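PDB 3FDH: SusD homolog from Bacteroides thetaiotaomicron VPI-5482, which probably binds glycans at the outer membrane as a SusD/RagB family lipoprotein. Local coordinates for residues 436-441 with 447-452; 49-54 with 423-428; 43-48 with 462-467; 205-210 with 342-347. All blocks are in the same frame, centred on the assembly; numbering follows the deposited sequence.

Interaction 1: residues 436-441 with 447-452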
loop_
_atom_site.group_PDB
_atom_site.type_symbol
_atom_site.label_atom_id
_atom_site.label_comp_id
_atom_site.label_asym_id
_atom_site.label_seq_id
_atom_site.Cartn_x
_atom_site.Cartn_y
_atom_site.Cartn_z
ATOM N N ASN A 436 -6.794 -1.006 -3.065
ATOM C CA ASN A 436 -7.984 -0.606 -2.317
ATOM C C ASN A 436 -8.679 0.527 -3.055
ATOM O O ASN A 436 -9.870 0.471 -3.273
ATOM C CB ASN A 436 -7.667 -0.149 -0.904
ATOM C CG ASN A 436 -7.178 -1.270 -0.023
ATOM O OD1 ASN A 436 -7.647 -2.414 -0.154
ATOM N ND2 ASN A 436 -6.219 -0.957 0.877
ATOM N N ASP A 437 -7.933 1.563 -3.449
ATOM C CA ASP A 437 -8.553 2.686 -4.142
ATOM C C ASP A 437 -9.231 2.232 -5.424
ATOM O O ASP A 437 -10.315 2.681 -5.788
ATOM C CB ASP A 437 -7.525 3.752 -4.534
ATOM C CG ASP A 437 -7.074 4.674 -3.351
ATOM O OD1 ASP A 437 -7.914 5.100 -2.530
ATOM O OD2 ASP A 437 -5.891 5.082 -3.334
ATOM N N PHE A 438 -8.626 1.251 -6.085
ATOM C CA PHE A 438 -9.117 0.832 -7.410
ATOM C C PHE A 438 -10.444 0.164 -7.243
ATOM O O PHE A 438 -11.419 0.413 -7.968
ATOM C CB PHE A 438 -8.138 -0.166 -8.110
ATOM C CG PHE A 438 -8.541 -0.474 -9.519
ATOM C CD1 PHE A 438 -8.193 0.352 -10.557
ATOM C CD2 PHE A 438 -9.341 -1.534 -9.787
ATOM C CE1 PHE A 438 -8.629 0.100 -11.827
ATOM C CE2 PHE A 438 -9.761 -1.802 -11.047
ATOM C CZ PHE A 438 -9.415 -0.986 -12.080
ATOM N N ARG A 439 -10.479 -0.697 -6.255
ATOM C CA ARG A 439 -11.681 -1.447 -5.977
ATOM C C ARG A 439 -12.779 -0.539 -5.392
ATOM O O ARG A 439 -13.973 -0.738 -5.604
ATOM C CB ARG A 439 -11.402 -2.611 -5.022
ATOM C CG ARG A 439 -10.573 -3.706 -5.632
ATOM C CD ARG A 439 -10.421 -4.827 -4.600
ATOM N NE ARG A 439 -9.612 -4.405 -3.467
ATOM C CZ ARG A 439 -9.602 -4.981 -2.284
ATOM N NH1 ARG A 439 -10.423 -5.970 -2.057
ATOM N NH2 ARG A 439 -8.845 -4.505 -1.336
ATOM N N ARG A 440 -12.364 0.493 -4.688
ATOM C CA ARG A 440 -13.342 1.415 -4.103
ATOM C C ARG A 440 -13.981 2.143 -5.264
ATOM O O ARG A 440 -15.205 2.318 -5.277
ATOM C CB ARG A 440 -12.705 2.369 -3.106
ATOM C CG ARG A 440 -13.620 3.478 -2.648
ATOM C CD ARG A 440 -13.033 4.268 -1.506
ATOM N NE ARG A 440 -11.758 4.880 -1.810
ATOM C CZ ARG A 440 -11.629 6.106 -2.336
ATOM N NH1 ARG A 440 -12.704 6.827 -2.654
ATOM N NH2 ARG A 440 -10.431 6.567 -2.589
HETATM N N MSE A 441 -13.160 2.586 -6.219
HETATM C CA MSE A 441 -13.675 3.252 -7.450
HETATM C C MSE A 441 -14.657 2.355 -8.191
HETATM O O MSE A 441 -15.683 2.814 -8.708
HETATM C CB MSE A 441 -12.585 3.652 -8.389
HETATM C CG MSE A 441 -12.093 4.956 -7.916
HETATM SE SE MSE A 441 -10.602 5.865 -8.840
HETATM C CE MSE A 441 -9.104 4.924 -8.219
ATOM N N ASN A 447 -14.472 4.703 -13.440
ATOM C CA ASN A 447 -13.506 4.052 -14.327
ATOM C C ASN A 447 -12.423 5.064 -14.691
ATOM O O ASN A 447 -12.390 5.515 -15.831
ATOM C CB ASN A 447 -14.176 3.614 -15.663
ATOM C CG ASN A 447 -15.442 2.723 -15.496
ATOM O OD1 ASN A 447 -16.269 2.896 -14.593
ATOM N ND2 ASN A 447 -15.609 1.794 -16.429
ATOM N N PHE A 448 -11.570 5.432 -13.748
ATOM C CA PHE A 448 -10.577 6.472 -13.997
ATOM C C PHE A 448 -9.228 5.885 -14.356
ATOM O O PHE A 448 -8.479 6.438 -15.166
ATOM C CB PHE A 448 -10.421 7.417 -12.793
ATOM C CG PHE A 448 -11.697 8.126 -12.362
ATOM C CD1 PHE A 448 -12.624 8.566 -13.293
ATOM C CD2 PHE A 448 -11.937 8.402 -11.001
ATOM C CE1 PHE A 448 -13.803 9.236 -12.874
ATOM C CE2 PHE A 448 -13.071 9.076 -10.596
ATOM C CZ PHE A 448 -14.014 9.469 -11.531
ATOM N N ILE A 449 -8.962 4.733 -13.764
ATOM C CA ILE A 449 -7.681 4.028 -13.935
ATOM C C ILE A 449 -7.880 2.895 -14.916
ATOM O O ILE A 449 -8.597 1.958 -14.655
ATOM C CB ILE A 449 -7.115 3.454 -12.598
ATOM C CG1 ILE A 449 -7.012 4.527 -11.512
ATOM C CG2 ILE A 449 -5.773 2.708 -12.824
ATOM C CD1 ILE A 449 -6.282 5.710 -11.918
ATOM N N THR A 450 -7.244 3.001 -16.065
ATOM C CA THR A 450 -7.356 1.958 -17.089
ATOM C C THR A 450 -6.393 0.808 -16.861
ATOM O O THR A 450 -5.193 1.005 -16.670
ATOM C CB THR A 450 -7.037 2.527 -18.490
ATOM O OG1 THR A 450 -7.984 3.551 -18.804
ATOM C CG2 THR A 450 -7.138 1.439 -19.564
ATOM N N LEU A 451 -6.939 -0.391 -16.912
ATOM C CA LEU A 451 -6.156 -1.641 -16.838
ATOM C C LEU A 451 -6.305 -2.350 -18.150
ATOM O O LEU A 451 -7.387 -2.368 -18.707
ATOM C CB LEU A 451 -6.653 -2.541 -15.701
ATOM C CG LEU A 451 -6.543 -1.871 -14.324
ATOM C CD1 LEU A 451 -6.981 -2.912 -13.287
ATOM C CD2 LEU A 451 -5.142 -1.371 -14.094
ATOM N N THR A 452 -5.240 -2.955 -18.650
ATOM C CA THR A 452 -5.291 -3.600 -19.971
ATOM C C THR A 452 -5.255 -5.130 -19.981
ATOM O O THR A 452 -5.442 -5.748 -21.011
ATOM C CB THR A 452 -4.200 -3.022 -20.888
ATOM O OG1 THR A 452 -2.902 -3.396 -20.431
ATOM C CG2 THR A 452 -4.309 -1.510 -20.909
#
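Phe-438 reaches out from helix 431-443 to meet Ile-449 and Leu-451 in the loop that follows. Its CG lies anti to the backbone N (chi1 -173°), which sends the ring off the helix toward the loop. Leu-451 comes from the opposite direction, and its CD1 sits 3.3 Å from Phe-438 CZ, a tight approach. The ring edge faces backbone: Phe-438 CE1 is 3.4 Å from Ile-449 O, close to the ring plane. Ile-449 CB lies 3.8 Å from Phe-438 CE1. One turn on, Met-441, modelled as selenomethionine, makes a Met-aromatic contact. Its SE lies 3.6 Å from Phe-448 CD2, oblique to the ring, and the two side chains cross near a right angle. The chain then bends at the selenium (chi3 -77°), and Met-441 CE turns to Ile-449 CG1 at 3.9 Å. Replacing Phe-438 by an alanine would probably open a gap beside Ile-449 and Leu-451 and leave the loop less firmly held to the helix. A tetraethylene glycol, probably from crystallisation, lies near this side chain. Helix 412-423 covers the far end, touching Met-441, Phe-448 and Ile-449, while Ile-49 and Phe-460 also touch Phe-438.

Interaction 2: residues 49-54 with 423-428; sequences IEYEVG and AMWGAS
Tyr-51 and Trp-425, with CA atoms 6.0 Å apart, bring the chain leading into strand 52-54 against the loop after helix 412-423. Each segment follows a helix end, and the first is a Schellman motif with Glu-50, at positive phi, as the C-prime residue. Just beyond it, the Tyr-51 ring is sandwiched. Ile-49 CD1 lies over the rim of one face, and Trp-425 CA over the centre of the opposite face, 3.6 Å above the plane. Trp-425 CB adds a CH-pi contact on that face, 3.8 Å from the Tyr-51 ring centroid. With CG anti to its own N (chi1 173°), Trp-425 sets its indole obliquely to the Tyr-51 ring, planes 38° apart. The Tyr-51 OH passes 3.3 Å from Met-424 CB and hydrogen-bonds to Tyr-421 O and Thr-434 OG1. A leucine in place of Tyr-51 would probably leave Tyr-421 O without this mate and lose the flat surface under Trp-425. The indole N-H hydrogen-bonds to Glu-52: Trp-425 NE1 lies 3.3 Å from Glu-52 OE2, which is met from above the carboxylate plane. Ser-320 OG also bonds that oxygen. A water bridges the two segments, donating to Glu-52 OE2 at 2.7 Å and to Gly-426 O at 2.9 Å.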
loop_
_atom_site.group_PDB
_atom_site.type_symbol
_atom_site.label_atom_id
_atom_site.label_comp_id
_atom_site.label_asym_id
_atom_site.label_seq_id
_atom_site.Cartn_x
_atom_site.Cartn_y
_atom_site.Cartn_z
ATOM N N ILE A 49 -3.136 -4.264 -10.306
ATOM C CA ILE A 49 -3.415 -2.884 -10.765
ATOM C C ILE A 49 -2.337 -2.317 -11.673
ATOM O O ILE A 49 -2.208 -1.121 -11.908
ATOM C CB ILE A 49 -3.883 -1.918 -9.647
ATOM C CG1 ILE A 49 -3.007 -1.970 -8.410
ATOM C CG2 ILE A 49 -5.318 -2.340 -9.260
ATOM C CD1 ILE A 49 -1.624 -1.523 -8.604
ATOM N N GLU A 50 -1.538 -3.261 -12.153
ATOM C CA GLU A 50 -0.627 -3.029 -13.268
ATOM C C GLU A 50 0.485 -2.024 -13.110
ATOM O O GLU A 50 0.901 -1.359 -14.067
ATOM C CB GLU A 50 -1.435 -2.801 -14.554
ATOM C CG GLU A 50 -2.348 -3.997 -14.916
ATOM C CD GLU A 50 -3.088 -3.856 -16.223
ATOM O OE1 GLU A 50 -2.858 -2.902 -16.983
ATOM O OE2 GLU A 50 -3.954 -4.716 -16.480
ATOM N N TYR A 51 1.004 -1.970 -11.893
ATOM C CA TYR A 51 2.246 -1.194 -11.614
ATOM C C TYR A 51 3.473 -1.963 -12.142
ATOM O O TYR A 51 4.546 -1.404 -12.490
ATOM C CB TYR A 51 2.425 -1.052 -10.126
ATOM C CG TYR A 51 1.681 0.084 -9.476
ATOM C CD1 TYR A 51 1.268 1.210 -10.221
ATOM C CD2 TYR A 51 1.459 0.088 -8.091
ATOM C CE1 TYR A 51 0.634 2.290 -9.598
ATOM C CE2 TYR A 51 0.834 1.145 -7.469
ATOM C CZ TYR A 51 0.453 2.258 -8.195
ATOM O OH TYR A 51 -0.180 3.296 -7.535
ATOM N N GLU A 52 3.278 -3.274 -12.148
ATOM C CA GLU A 52 4.250 -4.273 -12.589
ATOM C C GLU A 52 3.569 -5.418 -13.233
ATOM O O GLU A 52 2.363 -5.629 -13.038
ATOM C CB GLU A 52 5.124 -4.795 -11.419
ATOM C CG GLU A 52 5.839 -3.723 -10.575
ATOM C CD GLU A 52 6.925 -2.921 -11.251
ATOM O OE1 GLU A 52 7.427 -3.332 -12.322
ATOM O OE2 GLU A 52 7.329 -1.883 -10.654
ATOM N N VAL A 53 4.382 -6.195 -13.936
ATOM C CA VAL A 53 3.915 -7.416 -14.595
ATOM C C VAL A 53 4.591 -8.619 -13.984
ATOM O O VAL A 53 5.804 -8.670 -13.809
ATOM C CB VAL A 53 4.157 -7.380 -16.132
ATOM C CG1 VAL A 53 3.589 -8.621 -16.804
ATOM C CG2 VAL A 53 3.521 -6.126 -16.742
ATOM N N GLY A 54 3.789 -9.593 -13.572
ATOM C CA GLY A 54 4.352 -10.840 -13.067
ATOM C C GLY A 54 4.829 -11.642 -14.265
ATOM O O GLY A 54 4.042 -11.970 -15.152
ATOM N N ALA A 423 1.534 8.303 -8.486
ATOM C CA ALA A 423 2.409 8.588 -7.323
ATOM C C ALA A 423 2.747 7.389 -6.456
ATOM O O ALA A 423 3.790 7.301 -5.842
ATOM C CB ALA A 423 1.787 9.648 -6.431
HETATM N N MSE A 424 1.811 6.468 -6.428
HETATM C CA MSE A 424 1.826 5.306 -5.513
HETATM C C MSE A 424 2.472 4.034 -6.102
HETATM O O MSE A 424 2.595 2.987 -5.484
HETATM C CB MSE A 424 0.450 5.165 -4.872
HETATM C CG MSE A 424 0.160 6.290 -3.971
HETATM SE SE MSE A 424 -1.495 6.286 -3.002
HETATM C CE MSE A 424 -1.184 4.874 -1.690
ATOM N N TRP A 425 3.030 4.256 -7.276
ATOM C CA TRP A 425 3.921 3.292 -7.960
ATOM C C TRP A 425 5.323 3.525 -7.399
ATOM O O TRP A 425 5.828 4.631 -7.374
ATOM C CB TRP A 425 3.965 3.608 -9.448
ATOM C CG TRP A 425 4.937 2.833 -10.236
ATOM C CD1 TRP A 425 5.118 1.478 -10.200
ATOM C CD2 TRP A 425 5.806 3.324 -11.256
ATOM N NE1 TRP A 425 6.071 1.081 -11.105
ATOM C CE2 TRP A 425 6.536 2.207 -11.750
ATOM C CE3 TRP A 425 6.060 4.606 -11.805
ATOM C CZ2 TRP A 425 7.457 2.323 -12.766
ATOM C CZ3 TRP A 425 7.016 4.717 -12.770
ATOM C CH2 TRP A 425 7.687 3.578 -13.272
ATOM N N GLY A 426 5.952 2.457 -6.985
ATOM C CA GLY A 426 7.286 2.478 -6.432
ATOM C C GLY A 426 7.732 1.250 -5.666
ATOM O O GLY A 426 7.185 0.139 -5.854
ATOM N N ALA A 427 8.700 1.477 -4.793
ATOM C CA ALA A 427 9.293 0.454 -3.900
ATOM C C ALA A 427 8.826 0.687 -2.475
ATOM O O ALA A 427 9.344 0.097 -1.502
ATOM C CB ALA A 427 10.871 0.550 -3.969
ATOM N N SER A 428 7.843 1.569 -2.341
ATOM C CA SER A 428 7.351 2.034 -1.025
ATOM C C SER A 428 6.297 1.182 -0.321
ATOM O O SER A 428 5.933 1.466 0.831
ATOM C CB SER A 428 6.850 3.490 -1.107
ATOM O OG SER A 428 7.850 4.354 -1.628
HETATM O O HOH W 1 6.195 -0.910 -8.394
#

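Interaction 3: residues 43-48 with 462-467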
loop_
_atom_site.group_PDB
_atom_site.type_symbol
_atom_site.label_atom_id
_atom_site.label_comp_id
_atom_site.label_asym_id
_atom_site.label_seq_id
_atom_site.Cartn_x
_atom_site.Cartn_y
_atom_site.Cartn_z
ATOM N N THR A 43 3.043 -7.261 -3.356
ATOM C CA THR A 43 3.632 -7.887 -4.532
ATOM C C THR A 43 2.571 -8.221 -5.581
ATOM O O THR A 43 2.694 -7.876 -6.779
ATOM C CB THR A 43 4.506 -9.091 -4.109
ATOM O OG1 THR A 43 5.610 -8.553 -3.317
ATOM C CG2 THR A 43 5.031 -9.852 -5.372
ATOM N N TYR A 44 1.519 -8.873 -5.113
ATOM C CA TYR A 44 0.418 -9.282 -5.991
ATOM C C TYR A 44 -0.407 -8.088 -6.428
ATOM O O TYR A 44 -0.807 -7.973 -7.590
ATOM C CB TYR A 44 -0.414 -10.397 -5.360
ATOM C CG TYR A 44 0.260 -11.739 -5.374
ATOM C CD1 TYR A 44 1.370 -12.013 -4.553
ATOM C CD2 TYR A 44 -0.212 -12.765 -6.176
ATOM C CE1 TYR A 44 1.982 -13.285 -4.556
ATOM C CE2 TYR A 44 0.401 -14.036 -6.205
ATOM C CZ TYR A 44 1.484 -14.295 -5.384
ATOM O OH TYR A 44 2.048 -15.559 -5.427
ATOM N N ALA A 45 -0.678 -7.178 -5.506
ATOM C CA ALA A 45 -1.377 -5.943 -5.866
ATOM C C ALA A 45 -0.708 -5.240 -7.034
ATOM O O ALA A 45 -1.353 -4.700 -7.945
ATOM C CB ALA A 45 -1.466 -5.006 -4.638
ATOM N N SER A 46 0.612 -5.243 -7.011
ATOM C CA SER A 46 1.401 -4.599 -8.064
ATOM C C SER A 46 1.016 -5.105 -9.434
ATOM O O SER A 46 0.894 -4.347 -10.397
ATOM C CB SER A 46 2.905 -4.817 -7.862
ATOM O OG SER A 46 3.382 -4.262 -6.668
ATOM N N SER A 47 0.780 -6.409 -9.491
ATOM C CA SER A 47 0.357 -7.050 -10.723
ATOM C C SER A 47 -1.124 -6.728 -10.999
ATOM O O SER A 47 -1.509 -6.322 -12.071
ATOM C CB SER A 47 0.493 -8.579 -10.634
ATOM O OG SER A 47 -0.182 -9.210 -11.692
ATOM N N TYR A 48 -1.965 -6.874 -9.991
ATOM C CA TYR A 48 -3.395 -6.705 -10.236
ATOM C C TYR A 48 -3.763 -5.328 -10.805
ATOM O O TYR A 48 -4.612 -5.242 -11.701
ATOM C CB TYR A 48 -4.231 -7.055 -9.019
ATOM C CG TYR A 48 -4.059 -8.439 -8.474
ATOM C CD1 TYR A 48 -3.681 -9.492 -9.288
ATOM C CD2 TYR A 48 -4.421 -8.727 -7.164
ATOM C CE1 TYR A 48 -3.608 -10.768 -8.789
ATOM C CE2 TYR A 48 -4.334 -9.996 -6.662
ATOM C CZ TYR A 48 -3.952 -11.029 -7.490
ATOM O OH TYR A 48 -3.896 -12.341 -7.017
ATOM N N LEU A 462 -11.381 -9.311 -7.005
ATOM C CA LEU A 462 -12.058 -8.279 -6.192
ATOM C C LEU A 462 -11.596 -8.325 -4.756
ATOM O O LEU A 462 -11.928 -7.460 -3.942
ATOM C CB LEU A 462 -13.563 -8.504 -6.214
ATOM C CG LEU A 462 -14.197 -8.510 -7.594
ATOM C CD1 LEU A 462 -15.677 -8.830 -7.515
ATOM C CD2 LEU A 462 -14.067 -7.197 -8.194
ATOM N N ARG A 463 -10.830 -9.368 -4.477
ATOM C CA ARG A 463 -10.319 -9.639 -3.126
ATOM C C ARG A 463 -9.286 -10.736 -3.183
ATOM O O ARG A 463 -9.097 -11.338 -4.247
ATOM C CB ARG A 463 -11.479 -10.116 -2.231
ATOM C CG ARG A 463 -12.133 -11.403 -2.664
ATOM C CD ARG A 463 -13.601 -11.424 -2.233
ATOM N NE ARG A 463 -13.781 -11.526 -0.787
ATOM C CZ ARG A 463 -14.889 -11.222 -0.129
ATOM N NH1 ARG A 463 -15.948 -10.731 -0.762
ATOM N NH2 ARG A 463 -14.915 -11.391 1.186
ATOM N N TYR A 464 -8.675 -11.017 -2.025
ATOM C CA TYR A 464 -7.690 -12.107 -1.880
ATOM C C TYR A 464 -8.394 -13.306 -1.252
ATOM O O TYR A 464 -9.235 -13.127 -0.358
ATOM C CB TYR A 464 -6.529 -11.744 -0.985
ATOM C CG TYR A 464 -5.582 -10.750 -1.658
ATOM C CD1 TYR A 464 -6.011 -10.043 -2.745
ATOM C CD2 TYR A 464 -4.310 -10.542 -1.173
ATOM C CE1 TYR A 464 -5.159 -9.109 -3.350
ATOM C CE2 TYR A 464 -3.494 -9.652 -1.757
ATOM C CZ TYR A 464 -3.902 -8.951 -2.827
ATOM O OH TYR A 464 -2.977 -8.043 -3.349
ATOM N N PRO A 465 -8.005 -14.530 -1.658
ATOM C CA PRO A 465 -8.624 -15.678 -1.028
ATOM C C PRO A 465 -8.140 -15.939 0.407
ATOM O O PRO A 465 -6.984 -15.671 0.770
ATOM C CB PRO A 465 -8.190 -16.845 -1.939
ATOM C CG PRO A 465 -6.899 -16.383 -2.552
ATOM C CD PRO A 465 -7.129 -14.929 -2.786
ATOM N N TYR A 466 -9.045 -16.461 1.209
ATOM C CA TYR A 466 -8.728 -16.824 2.602
ATOM C C TYR A 466 -7.601 -17.856 2.659
ATOM O O TYR A 466 -7.460 -18.738 1.782
ATOM C CB TYR A 466 -9.946 -17.396 3.337
ATOM C CG TYR A 466 -11.149 -16.460 3.440
ATOM C CD1 TYR A 466 -11.116 -15.342 4.261
ATOM C CD2 TYR A 466 -12.311 -16.706 2.714
ATOM C CE1 TYR A 466 -12.216 -14.464 4.344
ATOM C CE2 TYR A 466 -13.425 -15.847 2.807
ATOM C CZ TYR A 466 -13.373 -14.747 3.633
ATOM O OH TYR A 466 -14.456 -13.907 3.708
ATOM N N GLY A 467 -6.832 -17.771 3.738
ATOM C CA GLY A 467 -5.692 -18.657 3.953
ATOM C C GLY A 467 -6.142 -20.049 4.239
ATOM O O GLY A 467 -7.104 -20.269 4.962
HETATM O O HOH W 2 -6.342 -12.650 -5.364
#
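Tyr-48 and Tyr-464 form a small buried aromatic contact between helix 40-48, near the start of the chain, and the loop between helices 456-459 and 468-473. The backbones stay well apart, and the tyrosine side chains span the interval. Tyr-464 has CG beside its backbone N and anti to the carbonyl carbon (chi1 -73°), a setting that points its ring at the helix. Tyr-464 CE1 meets the edge of the Tyr-48 ring, 3.5 Å from Tyr-48 CE2 and near the plane of that ring. The two rings are almost perpendicular, with planes at 87° and centroids 5.8 Å apart. Within the helix, Tyr-44 O lies 3.4 Å above one face of the Tyr-48 ring, toward the rim. Further out, the Tyr-464 hydroxyl slips past the Tyr-48 ring and lands on the helix itself. The Tyr-464 OH sits 3.6 Å from Ala-45 CB and hydrogen-bonds to Ile-41 O. Phe-75 stacks on the Tyr-464 ring. At the other end of the contact, a water links Tyr-48 OH, at 3.0 Å, with Arg-463 O, at 3.2 Å, so that the Tyr-48 hydroxyl is joined to the loop backbone. The arrangement belongs to the SusD-like fold, which is largely helical and whose family falls in the tetratricopeptide repeat clan; here a loop near the C terminus is fitted to a helix early in the chain.

Interaction 4: residues 205-210 with 342-347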
loop_
_atom_site.group_PDB
_atom_site.type_symbol
_atom_site.label_atom_id
_atom_site.label_comp_id
_atom_site.label_asym_id
_atom_site.label_seq_id
_atom_site.Cartn_x
_atom_site.Cartn_y
_atom_site.Cartn_z
ATOM N N TYR A 205 -9.312 5.603 6.191
ATOM C CA TYR A 205 -10.399 4.634 6.463
ATOM C C TYR A 205 -11.786 5.245 6.324
ATOM O O TYR A 205 -12.742 4.556 6.000
ATOM C CB TYR A 205 -10.250 3.955 7.824
ATOM C CG TYR A 205 -8.927 3.223 8.006
ATOM C CD1 TYR A 205 -8.366 2.458 6.982
ATOM C CD2 TYR A 205 -8.273 3.245 9.228
ATOM C CE1 TYR A 205 -7.157 1.794 7.176
ATOM C CE2 TYR A 205 -7.079 2.564 9.439
ATOM C CZ TYR A 205 -6.514 1.861 8.419
ATOM O OH TYR A 205 -5.317 1.219 8.665
ATOM N N THR A 206 -11.869 6.554 6.550
ATOM C CA THR A 206 -13.126 7.263 6.342
ATOM C C THR A 206 -13.450 7.258 4.847
ATOM O O THR A 206 -14.578 6.932 4.418
ATOM C CB THR A 206 -13.099 8.688 6.931
ATOM O OG1 THR A 206 -12.906 8.589 8.357
ATOM C CG2 THR A 206 -14.421 9.440 6.620
HETATM N N MSE A 207 -12.453 7.594 4.045
HETATM C CA MSE A 207 -12.667 7.611 2.593
HETATM C C MSE A 207 -12.920 6.193 2.100
HETATM O O MSE A 207 -13.699 5.959 1.169
HETATM C CB MSE A 207 -11.484 8.240 1.861
HETATM C CG MSE A 207 -11.770 8.400 0.381
HETATM SE SE MSE A 207 -13.044 9.757 0.023
HETATM C CE MSE A 207 -11.723 11.056 0.293
ATOM N N ARG A 208 -12.293 5.221 2.755
ATOM C CA ARG A 208 -12.459 3.812 2.319
ATOM C C ARG A 208 -13.906 3.372 2.274
ATOM O O ARG A 208 -14.334 2.625 1.376
ATOM C CB ARG A 208 -11.711 2.868 3.254
ATOM C CG ARG A 208 -11.852 1.408 2.820
ATOM C CD ARG A 208 -10.756 1.014 1.836
ATOM N NE ARG A 208 -9.535 0.723 2.589
ATOM C CZ ARG A 208 -8.386 1.387 2.511
ATOM N NH1 ARG A 208 -8.209 2.356 1.641
ATOM N NH2 ARG A 208 -7.369 1.007 3.258
ATOM N N LEU A 209 -14.678 3.848 3.256
ATOM C CA LEU A 209 -16.064 3.366 3.447
ATOM C C LEU A 209 -17.143 4.275 2.872
ATOM O O LEU A 209 -18.320 4.113 3.131
ATOM C CB LEU A 209 -16.361 3.182 4.917
ATOM C CG LEU A 209 -15.440 2.316 5.767
ATOM C CD1 LEU A 209 -16.109 2.088 7.119
ATOM C CD2 LEU A 209 -15.089 1.009 5.119
ATOM N N ILE A 210 -16.702 5.222 2.089
ATOM C CA ILE A 210 -17.579 6.281 1.561
ATOM C C ILE A 210 -18.799 5.763 0.814
ATOM O O ILE A 210 -19.871 6.327 0.909
ATOM C CB ILE A 210 -16.792 7.285 0.670
ATOM C CG1 ILE A 210 -17.572 8.599 0.529
ATOM C CG2 ILE A 210 -16.432 6.663 -0.699
ATOM C CD1 ILE A 210 -17.770 9.332 1.845
ATOM N N LYS A 342 -6.797 14.426 0.690
ATOM C CA LYS A 342 -7.266 15.818 0.878
ATOM C C LYS A 342 -7.861 16.349 -0.434
ATOM O O LYS A 342 -8.944 16.917 -0.486
ATOM C CB LYS A 342 -6.102 16.699 1.252
ATOM C CG LYS A 342 -6.495 18.162 1.594
ATOM C CD LYS A 342 -5.328 18.965 2.115
ATOM C CE LYS A 342 -5.736 20.402 2.333
ATOM N NZ LYS A 342 -4.657 21.258 2.936
ATOM N N ALA A 343 -7.113 16.136 -1.498
ATOM C CA ALA A 343 -7.545 16.519 -2.858
ATOM C C ALA A 343 -8.835 15.789 -3.271
ATOM O O ALA A 343 -9.760 16.396 -3.831
ATOM C CB ALA A 343 -6.402 16.262 -3.887
ATOM N N GLU A 344 -8.902 14.505 -2.990
ATOM C CA GLU A 344 -10.079 13.722 -3.368
ATOM C C GLU A 344 -11.316 14.251 -2.603
ATOM O O GLU A 344 -12.437 14.379 -3.129
ATOM C CB GLU A 344 -9.916 12.242 -3.064
ATOM C CG GLU A 344 -11.152 11.483 -3.459
ATOM C CD GLU A 344 -11.090 10.041 -3.188
ATOM O OE1 GLU A 344 -10.054 9.584 -2.592
ATOM O OE2 GLU A 344 -12.056 9.367 -3.658
ATOM N N ALA A 345 -11.098 14.536 -1.332
ATOM C CA ALA A 345 -12.193 15.055 -0.499
ATOM C C ALA A 345 -12.710 16.375 -1.052
ATOM O O ALA A 345 -13.915 16.590 -1.169
ATOM C CB ALA A 345 -11.751 15.201 0.987
ATOM N N LEU A 346 -11.803 17.263 -1.422
ATOM C CA LEU A 346 -12.210 18.569 -1.977
ATOM C C LEU A 346 -12.940 18.399 -3.298
ATOM O O LEU A 346 -14.005 18.974 -3.521
ATOM C CB LEU A 346 -11.006 19.517 -2.124
ATOM C CG LEU A 346 -10.429 20.040 -0.789
ATOM C CD1 LEU A 346 -8.990 20.409 -0.957
ATOM C CD2 LEU A 346 -11.240 21.178 -0.183
ATOM N N CYS A 347 -12.408 17.549 -4.154
ATOM C CA CYS A 347 -13.068 17.283 -5.433
ATOM C C CYS A 347 -14.491 16.834 -5.197
ATOM O O CYS A 347 -15.436 17.353 -5.743
ATOM C CB CYS A 347 -12.340 16.183 -6.201
ATOM S SG CYS A 347 -10.782 16.720 -6.976
#
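Met-207, modelled as selenomethionine, lies against the carboxylate end of Glu-344 where helix 191-208 meets helix 335-348. This is the tight part of the contact. The Met-207 chain starts with CG opposite the backbone N (chi1 -174°) and then bends at both chi2 and chi3. The bends lay CG, SE and CE against the carboxylate. Met-207 CG and CE each come within 3.6 Å of Glu-344 OE1, while Met-207 SE lies 3.8 Å from Glu-344 OE2. Glu-344 does the reverse: its chain is fully extended, and its CG is 3.8 Å from Met-207 CE. The two side chains therefore meet with one hooked and one straight, and the bent methionine touches both oxygens as well as the carbon between them. The other part of the contact is looser. Beyond Glu-344, Met-207 CE lies 3.9 Å from Ala-345 N and 4.2 Å from Ala-345 CB, and the closest CA atoms of the segments, those of Met-207 and Ala-345, are 8.1 Å apart. Toward the solvent side, Lys-342 is partly exposed and its CB points away from the other helix. The chemistry is that of a buried charge beside an apolar chain. Met-207 offers the carboxylate no polar group. The charge of Glu-344 is met from outside the two segments, by Arg-348 NE and Arg-440 NH1, both on OE2, and these two arginines probably keep Glu-344 ionised.

In the fold
From the N terminus, helix 40-48 opens interaction 3 and the turn after it opens interaction 2. Residues 205-210 and 342-347 then meet in interaction 4, the first loop to close. Residues 423-428 close interaction 2 around it. Interaction 1 follows as a short local loop, 436-441 with 447-452. Last, 462-467 closes interaction 3, which encloses all the others; none cross. Helix 431-443 links them: Arg-440 reaches interaction 4, Arg-439 bonds to Leu-462 O of interaction 3, and Phe-438 packs on Ile-49 of interaction 2. Interaction 4 touches neither 2 nor 3. Interaction 3 ties helix 40-48 to the loop at 462-467; the others join helices and loops between.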